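Local coordinates for amidase, hydantoinase/carbamoylase family (Paraburkholderia phymatum, PDB 6C0D), which probably hydrolyses N-carbamoyl-L-amino acids to free L-amino acids as a metal-dependent, homodimeric amidase of the peptidase M20 family, at residues Gly96-Asp100 / Ile394-Ala398; Leu21-Lys26 / Glu399-Val403; Thr27-Phe31 / Asp49-Trp53. Residues are numbered along the deposited sequence.

Contact 1: Gly96-Asp100 / Ile394-Ala398. With ZN (zinc ion), chain B.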
loop_
_atom_site.group_PDB
_atom_site.type_symbol
_atom_site.label_atom_id
_atom_site.label_comp_id
_atom_site.label_asym_id
_atom_site.label_seq_id
_atom_site.Cartn_x
_atom_site.Cartn_y
_atom_site.Cartn_z
ATOM N N GLY A 96 4.997 -24.045 6.679
ATOM C CA GLY A 96 5.215 -24.518 8.032
ATOM C C GLY A 96 6.642 -24.989 8.322
ATOM O O GLY A 96 7.428 -25.302 7.427
ATOM N N GLY A 97 6.968 -25.020 9.619
ATOM C CA GLY A 97 8.214 -25.577 10.099
ATOM C C GLY A 97 8.001 -26.954 10.723
ATOM O O GLY A 97 6.878 -27.408 10.934
ATOM N N TRP A 98 9.116 -27.624 11.027
ATOM C CA TRP A 98 9.004 -29.027 11.409
ATOM C C TRP A 98 8.652 -29.220 12.874
ATOM O O TRP A 98 8.357 -30.350 13.281
ATOM C CB TRP A 98 10.294 -29.781 11.064
ATOM C CG TRP A 98 11.473 -29.591 11.984
ATOM C CD1 TRP A 98 12.225 -28.452 12.153
ATOM C CD2 TRP A 98 12.089 -30.602 12.799
ATOM N NE1 TRP A 98 13.251 -28.692 13.051
ATOM C CE2 TRP A 98 13.180 -30.000 13.465
ATOM C CE3 TRP A 98 11.802 -31.954 13.052
ATOM C CZ2 TRP A 98 13.996 -30.710 14.353
ATOM C CZ3 TRP A 98 12.611 -32.656 13.928
ATOM C CH2 TRP A 98 13.699 -32.032 14.570
ATOM N N LEU A 99 8.657 -28.157 13.676
ATOM C CA LEU A 99 8.359 -28.304 15.093
ATOM C C LEU A 99 7.092 -27.595 15.545
ATOM O O LEU A 99 6.588 -27.919 16.621
ATOM C CB LEU A 99 9.542 -27.809 15.939
ATOM C CG LEU A 99 10.860 -28.549 15.691
ATOM C CD1 LEU A 99 12.010 -27.847 16.405
ATOM C CD2 LEU A 99 10.752 -30.004 16.144
ATOM N N ASP A 100 6.572 -26.634 14.781
ATOM C CA ASP A 100 5.328 -25.988 15.184
ATOM C C ASP A 100 4.215 -27.017 15.192
ATOM O O ASP A 100 3.872 -27.584 14.149
ATOM C CB ASP A 100 4.976 -24.827 14.249
ATOM C CG ASP A 100 3.785 -23.995 14.763
ATOM O OD1 ASP A 100 2.841 -24.571 15.353
ATOM O OD2 ASP A 100 3.801 -22.758 14.588
ATOM N N ILE A 394 13.743 -20.846 8.061
ATOM C CA ILE A 394 14.062 -22.180 8.556
ATOM C C ILE A 394 13.878 -22.269 10.074
ATOM O O ILE A 394 14.841 -22.121 10.827
ATOM C CB ILE A 394 15.497 -22.583 8.160
ATOM N N GLU A 395 12.638 -22.507 10.510
ATOM C CA GLU A 395 12.335 -22.671 11.928
ATOM C C GLU A 395 13.053 -23.893 12.499
ATOM O O GLU A 395 13.090 -24.953 11.866
ATOM C CB GLU A 395 10.818 -22.801 12.101
ATOM C CG GLU A 395 10.331 -23.523 13.350
ATOM C CD GLU A 395 8.875 -23.965 13.218
ATOM O OE1 GLU A 395 8.605 -25.188 13.288
ATOM O OE2 GLU A 395 8.000 -23.088 13.033
ATOM N N ASP A 396 13.638 -23.746 13.694
ATOM C CA ASP A 396 14.443 -24.834 14.248
ATOM C C ASP A 396 14.747 -24.609 15.731
ATOM O O ASP A 396 14.682 -23.486 16.240
ATOM C CB ASP A 396 15.755 -25.012 13.479
ATOM C CG ASP A 396 16.270 -26.442 13.538
ATOM O OD1 ASP A 396 15.589 -27.303 14.143
ATOM O OD2 ASP A 396 17.357 -26.709 12.983
ATOM N N THR A 397 15.109 -25.710 16.402
ATOM C CA THR A 397 15.465 -25.748 17.820
ATOM C C THR A 397 16.578 -26.774 17.995
ATOM O O THR A 397 16.497 -27.865 17.421
ATOM C CB THR A 397 14.252 -26.125 18.679
ATOM O OG1 THR A 397 13.198 -25.167 18.493
ATOM C CG2 THR A 397 14.639 -26.181 20.146
ATOM N N ALA A 398 17.621 -26.431 18.762
ATOM C CA ALA A 398 18.711 -27.378 18.994
ATOM C C ALA A 398 18.172 -28.677 19.579
ATOM O O ALA A 398 17.254 -28.654 20.401
ATOM C CB ALA A 398 19.749 -26.784 19.944
HETATM ZN ZN ZN B . 1.123 -24.308 16.639
HETATM O O HOH W 1 5.990 -23.415 11.408
HETATM O O HOH W 2 11.357 -26.140 9.791
HETATM O O HOH W 3 6.323 -21.022 14.728
HETATM O O HOH W 4 0.685 -22.499 15.647
HETATM O O HOH W 5 -0.470 -23.861 18.172
#

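Contact 2: Leu21-Lys26 / Glu399-Val403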
loop_
_atom_site.group_PDB
_atom_site.type_symbol
_atom_site.label_atom_id
_atom_site.label_comp_id
_atom_site.label_asym_id
_atom_site.label_seq_id
_atom_site.Cartn_x
_atom_site.Cartn_y
_atom_site.Cartn_z
ATOM N N LEU A 21 12.374 -40.136 21.093
ATOM C CA LEU A 21 11.708 -38.846 20.896
ATOM C C LEU A 21 12.124 -38.194 19.580
ATOM O O LEU A 21 11.275 -37.821 18.761
ATOM C CB LEU A 21 12.042 -37.916 22.057
ATOM C CG LEU A 21 11.595 -36.470 21.886
ATOM C CD1 LEU A 21 10.075 -36.392 22.063
ATOM C CD2 LEU A 21 12.330 -35.586 22.891
ATOM N N LEU A 22 13.434 -38.030 19.372
ATOM C CA LEU A 22 13.921 -37.385 18.154
ATOM C C LEU A 22 13.585 -38.203 16.910
ATOM O O LEU A 22 13.273 -37.637 15.854
ATOM C CB LEU A 22 15.433 -37.146 18.257
ATOM C CG LEU A 22 15.716 -36.048 19.287
ATOM C CD1 LEU A 22 17.184 -36.046 19.728
ATOM C CD2 LEU A 22 15.316 -34.706 18.712
ATOM N N ASP A 23 13.660 -39.539 17.002
ATOM C CA ASP A 23 13.322 -40.378 15.845
ATOM C C ASP A 23 11.886 -40.130 15.396
ATOM O O ASP A 23 11.610 -40.008 14.196
ATOM C CB ASP A 23 13.510 -41.868 16.170
ATOM C CG ASP A 23 14.981 -42.291 16.272
ATOM O OD1 ASP A 23 15.890 -41.470 15.997
ATOM O OD2 ASP A 23 15.223 -43.470 16.632
ATOM N N ASP A 24 10.948 -40.071 16.352
ATOM C CA ASP A 24 9.548 -39.813 16.002
ATOM C C ASP A 24 9.360 -38.406 15.433
ATOM O O ASP A 24 8.593 -38.218 14.483
ATOM C CB ASP A 24 8.637 -40.006 17.211
ATOM C CG ASP A 24 8.291 -41.471 17.474
ATOM O OD1 ASP A 24 8.483 -42.323 16.574
ATOM O OD2 ASP A 24 7.807 -41.761 18.580
ATOM N N LEU A 25 10.032 -37.399 16.004
ATOM C CA LEU A 25 9.930 -36.056 15.436
ATOM C C LEU A 25 10.423 -36.028 13.999
ATOM O O LEU A 25 9.825 -35.364 13.141
ATOM C CB LEU A 25 10.711 -35.044 16.278
ATOM C CG LEU A 25 9.924 -34.536 17.482
ATOM C CD1 LEU A 25 10.857 -33.723 18.343
ATOM C CD2 LEU A 25 8.726 -33.694 17.036
ATOM N N LYS A 26 11.516 -36.741 13.713
ATOM C CA LYS A 26 12.060 -36.721 12.365
ATOM C C LYS A 26 11.223 -37.556 11.409
ATOM O O LYS A 26 11.121 -37.211 10.229
ATOM C CB LYS A 26 13.509 -37.198 12.375
ATOM C CG LYS A 26 14.406 -36.253 13.148
ATOM C CD LYS A 26 15.820 -36.783 13.251
ATOM C CE LYS A 26 16.691 -35.861 14.101
ATOM N NZ LYS A 26 18.095 -36.358 14.176
ATOM N N GLU A 399 18.750 -29.811 19.160
ATOM C CA GLU A 399 18.225 -31.096 19.630
ATOM C C GLU A 399 18.280 -31.202 21.146
ATOM O O GLU A 399 17.355 -31.729 21.770
ATOM C CB GLU A 399 18.988 -32.266 19.001
ATOM C CG GLU A 399 18.769 -32.383 17.493
ATOM C CD GLU A 399 19.086 -33.766 16.925
ATOM O OE1 GLU A 399 19.667 -34.618 17.632
ATOM O OE2 GLU A 399 18.732 -34.003 15.756
ATOM N N GLN A 400 19.355 -30.720 21.771
ATOM C CA GLN A 400 19.430 -30.793 23.230
ATOM C C GLN A 400 18.341 -29.959 23.895
ATOM O O GLN A 400 17.926 -30.259 25.022
ATOM C CB GLN A 400 20.817 -30.350 23.707
ATOM C CG GLN A 400 21.227 -28.975 23.191
ATOM C CD GLN A 400 22.465 -28.447 23.877
ATOM O OE1 GLN A 400 22.417 -28.064 25.042
ATOM N NE2 GLN A 400 23.587 -28.434 23.159
ATOM N N HIS A 401 17.863 -28.904 23.233
ATOM C CA HIS A 401 16.766 -28.147 23.834
ATOM C C HIS A 401 15.406 -28.800 23.579
ATOM O O HIS A 401 14.495 -28.678 24.414
ATOM C CB HIS A 401 16.789 -26.702 23.323
ATOM C CG HIS A 401 18.065 -25.988 23.654
ATOM N ND1 HIS A 401 18.496 -24.863 22.981
ATOM C CD2 HIS A 401 19.013 -26.258 24.583
ATOM C CE1 HIS A 401 19.665 -24.481 23.471
ATOM N NE2 HIS A 401 19.996 -25.303 24.455
ATOM N N ILE A 402 15.256 -29.498 22.448
ATOM C CA ILE A 402 14.057 -30.323 22.253
ATOM C C ILE A 402 13.969 -31.392 23.342
ATOM O O ILE A 402 12.902 -31.633 23.923
ATOM C CB ILE A 402 14.074 -30.962 20.850
ATOM C CG1 ILE A 402 14.066 -29.885 19.762
ATOM C CG2 ILE A 402 12.889 -31.958 20.701
ATOM C CD1 ILE A 402 14.345 -30.427 18.341
ATOM N N VAL A 403 15.095 -32.048 23.625
ATOM C CA VAL A 403 15.145 -33.078 24.660
ATOM C C VAL A 403 14.848 -32.483 26.029
ATOM O O VAL A 403 14.061 -33.037 26.803
ATOM C CB VAL A 403 16.518 -33.780 24.639
ATOM C CG1 VAL A 403 16.695 -34.671 25.886
ATOM C CG2 VAL A 403 16.655 -34.594 23.355
HETATM O O HOH W 6 19.908 -37.508 16.755
#

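Contact 3: Thr27-Phe31 / Asp49-Trp53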
loop_
_atom_site.group_PDB
_atom_site.type_symbol
_atom_site.label_atom_id
_atom_site.label_comp_id
_atom_site.label_asym_id
_atom_site.label_seq_id
_atom_site.Cartn_x
_atom_site.Cartn_y
_atom_site.Cartn_z
ATOM N N THR A 27 10.611 -38.639 11.898
ATOM C CA THR A 27 9.700 -39.400 11.047
ATOM C C THR A 27 8.477 -38.568 10.681
ATOM O O THR A 27 8.070 -38.539 9.512
ATOM C CB THR A 27 9.296 -40.705 11.736
ATOM O OG1 THR A 27 10.472 -41.502 11.958
ATOM C CG2 THR A 27 8.312 -41.493 10.851
ATOM N N LEU A 28 7.907 -37.843 11.651
ATOM C CA LEU A 28 6.770 -36.985 11.337
ATOM C C LEU A 28 7.167 -35.903 10.334
ATOM O O LEU A 28 6.407 -35.594 9.408
ATOM C CB LEU A 28 6.196 -36.378 12.621
ATOM C CG LEU A 28 4.965 -35.469 12.480
ATOM C CD1 LEU A 28 3.850 -36.152 11.657
ATOM C CD2 LEU A 28 4.441 -35.043 13.848
ATOM N N ARG A 29 8.381 -35.357 10.473
ATOM C CA ARG A 29 8.866 -34.359 9.522
ATOM C C ARG A 29 8.869 -34.886 8.091
ATOM O O ARG A 29 8.635 -34.122 7.150
ATOM C CB ARG A 29 10.276 -33.905 9.910
ATOM C CG ARG A 29 10.892 -32.870 8.969
ATOM C CD ARG A 29 12.389 -32.691 9.233
ATOM N NE ARG A 29 12.844 -31.321 8.994
ATOM C CZ ARG A 29 13.904 -30.776 9.588
ATOM N NH1 ARG A 29 14.625 -31.483 10.451
ATOM N NH2 ARG A 29 14.241 -29.524 9.328
ATOM N N SER A 30 9.131 -36.179 7.902
ATOM C CA SER A 30 9.216 -36.716 6.548
ATOM C C SER A 30 7.881 -36.672 5.809
ATOM O O SER A 30 7.872 -36.715 4.570
ATOM C CB SER A 30 9.759 -38.144 6.581
ATOM O OG SER A 30 8.785 -39.051 7.059
ATOM N N PHE A 31 6.760 -36.589 6.528
ATOM C CA PHE A 31 5.442 -36.440 5.907
ATOM C C PHE A 31 5.237 -34.972 5.549
ATOM O O PHE A 31 4.785 -34.168 6.365
ATOM C CB PHE A 31 4.335 -36.937 6.831
ATOM C CG PHE A 31 4.359 -38.421 7.074
ATOM C CD1 PHE A 31 3.859 -39.303 6.123
ATOM C CD2 PHE A 31 4.869 -38.932 8.257
ATOM C CE1 PHE A 31 3.876 -40.670 6.350
ATOM C CE2 PHE A 31 4.898 -40.292 8.484
ATOM C CZ PHE A 31 4.397 -41.161 7.542
ATOM N N ASP A 49 -1.787 -39.357 5.654
ATOM C CA ASP A 49 -0.727 -40.354 5.794
ATOM C C ASP A 49 -0.021 -40.211 7.135
ATOM O O ASP A 49 0.221 -41.200 7.839
ATOM C CB ASP A 49 0.293 -40.215 4.660
ATOM C CG ASP A 49 -0.193 -40.778 3.349
ATOM O OD1 ASP A 49 -1.107 -41.635 3.343
ATOM O OD2 ASP A 49 0.360 -40.361 2.312
ATOM N N ALA A 50 0.314 -38.972 7.503
ATOM C CA ALA A 50 0.976 -38.722 8.776
ATOM C C ALA A 50 0.082 -39.100 9.948
ATOM O O ALA A 50 0.565 -39.585 10.978
ATOM C CB ALA A 50 1.381 -37.253 8.866
ATOM N N ARG A 51 -1.228 -38.880 9.810
ATOM C CA ARG A 51 -2.153 -39.219 10.885
ATOM C C ARG A 51 -2.265 -40.726 11.062
ATOM O O ARG A 51 -2.353 -41.217 12.192
ATOM C CB ARG A 51 -3.524 -38.600 10.617
ATOM C CG ARG A 51 -3.502 -37.099 10.812
ATOM C CD ARG A 51 -4.843 -36.349 10.636
ATOM N NE ARG A 51 -4.445 -34.956 10.577
ATOM C CZ ARG A 51 -4.311 -34.154 11.628
ATOM N NH1 ARG A 51 -4.670 -34.550 12.851
ATOM N NH2 ARG A 51 -3.841 -32.929 11.442
ATOM N N ARG A 52 -2.267 -41.479 9.961
ATOM C CA ARG A 52 -2.280 -42.930 10.087
ATOM C C ARG A 52 -1.009 -43.426 10.764
ATOM O O ARG A 52 -1.064 -44.298 11.643
ATOM C CB ARG A 52 -2.463 -43.573 8.714
ATOM C CG ARG A 52 -3.852 -43.347 8.149
ATOM C CD ARG A 52 -3.979 -43.826 6.714
ATOM N NE ARG A 52 -5.347 -43.643 6.248
ATOM C CZ ARG A 52 -5.684 -43.471 4.976
ATOM N NH1 ARG A 52 -4.743 -43.448 4.039
ATOM N NH2 ARG A 52 -6.957 -43.313 4.645
ATOM N N TRP A 53 0.145 -42.869 10.387
ATOM C CA TRP A 53 1.386 -43.236 11.058
ATOM C C TRP A 53 1.305 -42.914 12.544
ATOM O O TRP A 53 1.638 -43.748 13.395
ATOM C CB TRP A 53 2.574 -42.517 10.414
ATOM C CG TRP A 53 3.829 -42.655 11.229
ATOM C CD1 TRP A 53 4.707 -43.704 11.217
ATOM C CD2 TRP A 53 4.336 -41.720 12.192
ATOM N NE1 TRP A 53 5.723 -43.480 12.114
ATOM C CE2 TRP A 53 5.522 -42.268 12.721
ATOM C CE3 TRP A 53 3.908 -40.469 12.648
ATOM C CZ2 TRP A 53 6.282 -41.612 13.691
ATOM C CZ3 TRP A 53 4.670 -39.814 13.610
ATOM C CH2 TRP A 53 5.841 -40.389 14.121
#

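Contact 1: Gly96-Asp100 / Ile394-Ala398
One carboxylate oxygen, Glu395 OE1, accepts hydrogen bonds from two successive backbone amides of the opposite loop: Leu99 N at 3.0 Å and Asp100 N at 2.9 Å. To get there the Glu395 side chain lies against Gly97, with OE1 3.2 Å from Gly97 C; a beta carbon on Gly97 would collide with Glu395 CD. The other oxygen, OE2, takes a hydrogen bond from water 1, which also accepts one from Gly97 N, while water 2 joins Trp98 N to Glu395 O. Farther along, Trp98 NE1 donates to Asp396 OD1 (2.9 Å), and Leu99 CD1 packs 3.6 Å from Thr397 OG1, whose hydroxyl is hydrogen-bonded to Pro384 and Ser385. Asp100, just before helix 102-117, lies in the M20 metal site: its OD1 binds zinc at 2.2 Å beside His89, His196 and waters 4 and 5. Glu395 OE2 lies 4.5 Å from Asp100 OD2, with water 3 donating to both. The loop before helix 399-419 thus hydrogen-bonds the backbone of a zinc ligand, though none of segment 394-398 binds the metal.

Contact 2: Leu21-Lys26 / Glu399-Val403
In the zinc-bearing alpha/beta domain of this M20-family enzyme, helix 18-30 packs across the first turn of helix 399-419. The axes of the two short segments approach to 11.1 Å and their directions differ by 109°, so the contact is a compact patch rather than a long seam. Ile402 is the main bump on the C-terminal helix: its CG2 enters a hollow lined by Leu21, Leu22 and Leu25, coming 3.6 Å from Leu25 CD1, 4.2 Å from Leu22 CD2 and 4.3 Å from Leu21 CD2. In return, Leu22 is the bump of the N-terminal helix. It fits between Glu399 and Val403, residues one turn apart, with CD1 3.5 Å from Glu399 OE1 and 3.9 Å from Val403 CG2. Leu21 fills in beside it, its CD2 resting 4.2 Å from Val403 CA. On the buried side of this patch, helix 102-117 meets Leu21 and Leu25; from the metal-site loop, Trp98 touches both Leu25 and Ile402, and Leu99 touches Ile402. The solvent side is closed by charge: the extended Lys26 side chain reaches over to Glu399 in a salt bridge, NZ to OE2 2.9 Å, while water 6 donates to Glu399 OE1 at 3.0 Å.

Contact 3: Thr27-Phe31 / Asp49-Trp53
Trp53 and Phe31 bury most of the surface here, with Ala50, one turn before Trp53, filling the space beside them. Phe31 follows the last turn of helix 18-30, and its ring lies against helix 45-60. Ala50 CA sits over the ring face, 3.9 Å from its centroid and 13° off the normal, a CH-pi contact, while Ala50 CB is 3.6 Å from Phe31 CB. This small residue lets the two backbones come close: the CA atoms of Phe31 and Ala50 are 5.8 Å apart. At the far end of the ring, Phe31 CZ meets Trp53 CB at 3.7 Å. The aromatic rings are inclined at 41°, with 5.5 Å between the centroids of the Phe31 ring and the five-membered ring of Trp53. The indole extends back along helix 18-30, where Thr27 CG2 approaches Trp53 CE2 to 3.4 Å and Leu28 CB lies 3.9 Å from Trp53 CZ3. Leu28 CD1 also reaches Ala50 CB (3.9 Å), and Leu28 continues onto Ala102 and Ile106 of helix 102-117. This is apolar packing of the C-terminal end of helix 18-30 and the residue after it on the next helix, 45-60, joined through the small 33-34/37-38 hairpin, on the zinc-bearing domain of an M20 enzyme.

How the contacts relate
Along the chain, contact 3 closes first, contact 1 follows, and both are nested inside the long loop closed by contact 2, which brings N-terminal helix 18-30 to C-terminal helix 399-419. Contacts 2 and 3 share helix 18-30, their centres about 15 Å apart; the centres of contacts 1 and 2 are about 11 Å apart, and those of contacts 1 and 3 about 16 Å. Trp98 of contact 1 joins all three: it packs on Leu25 and Ile402 of contact 2 and makes a cation-pi interaction with Arg29 of segment 27-31. Touching side chains thus link the zinc-ligand loop to helix 18-30, which packs on helix 45-60, and the first and last helices meet in the metal-binding domain.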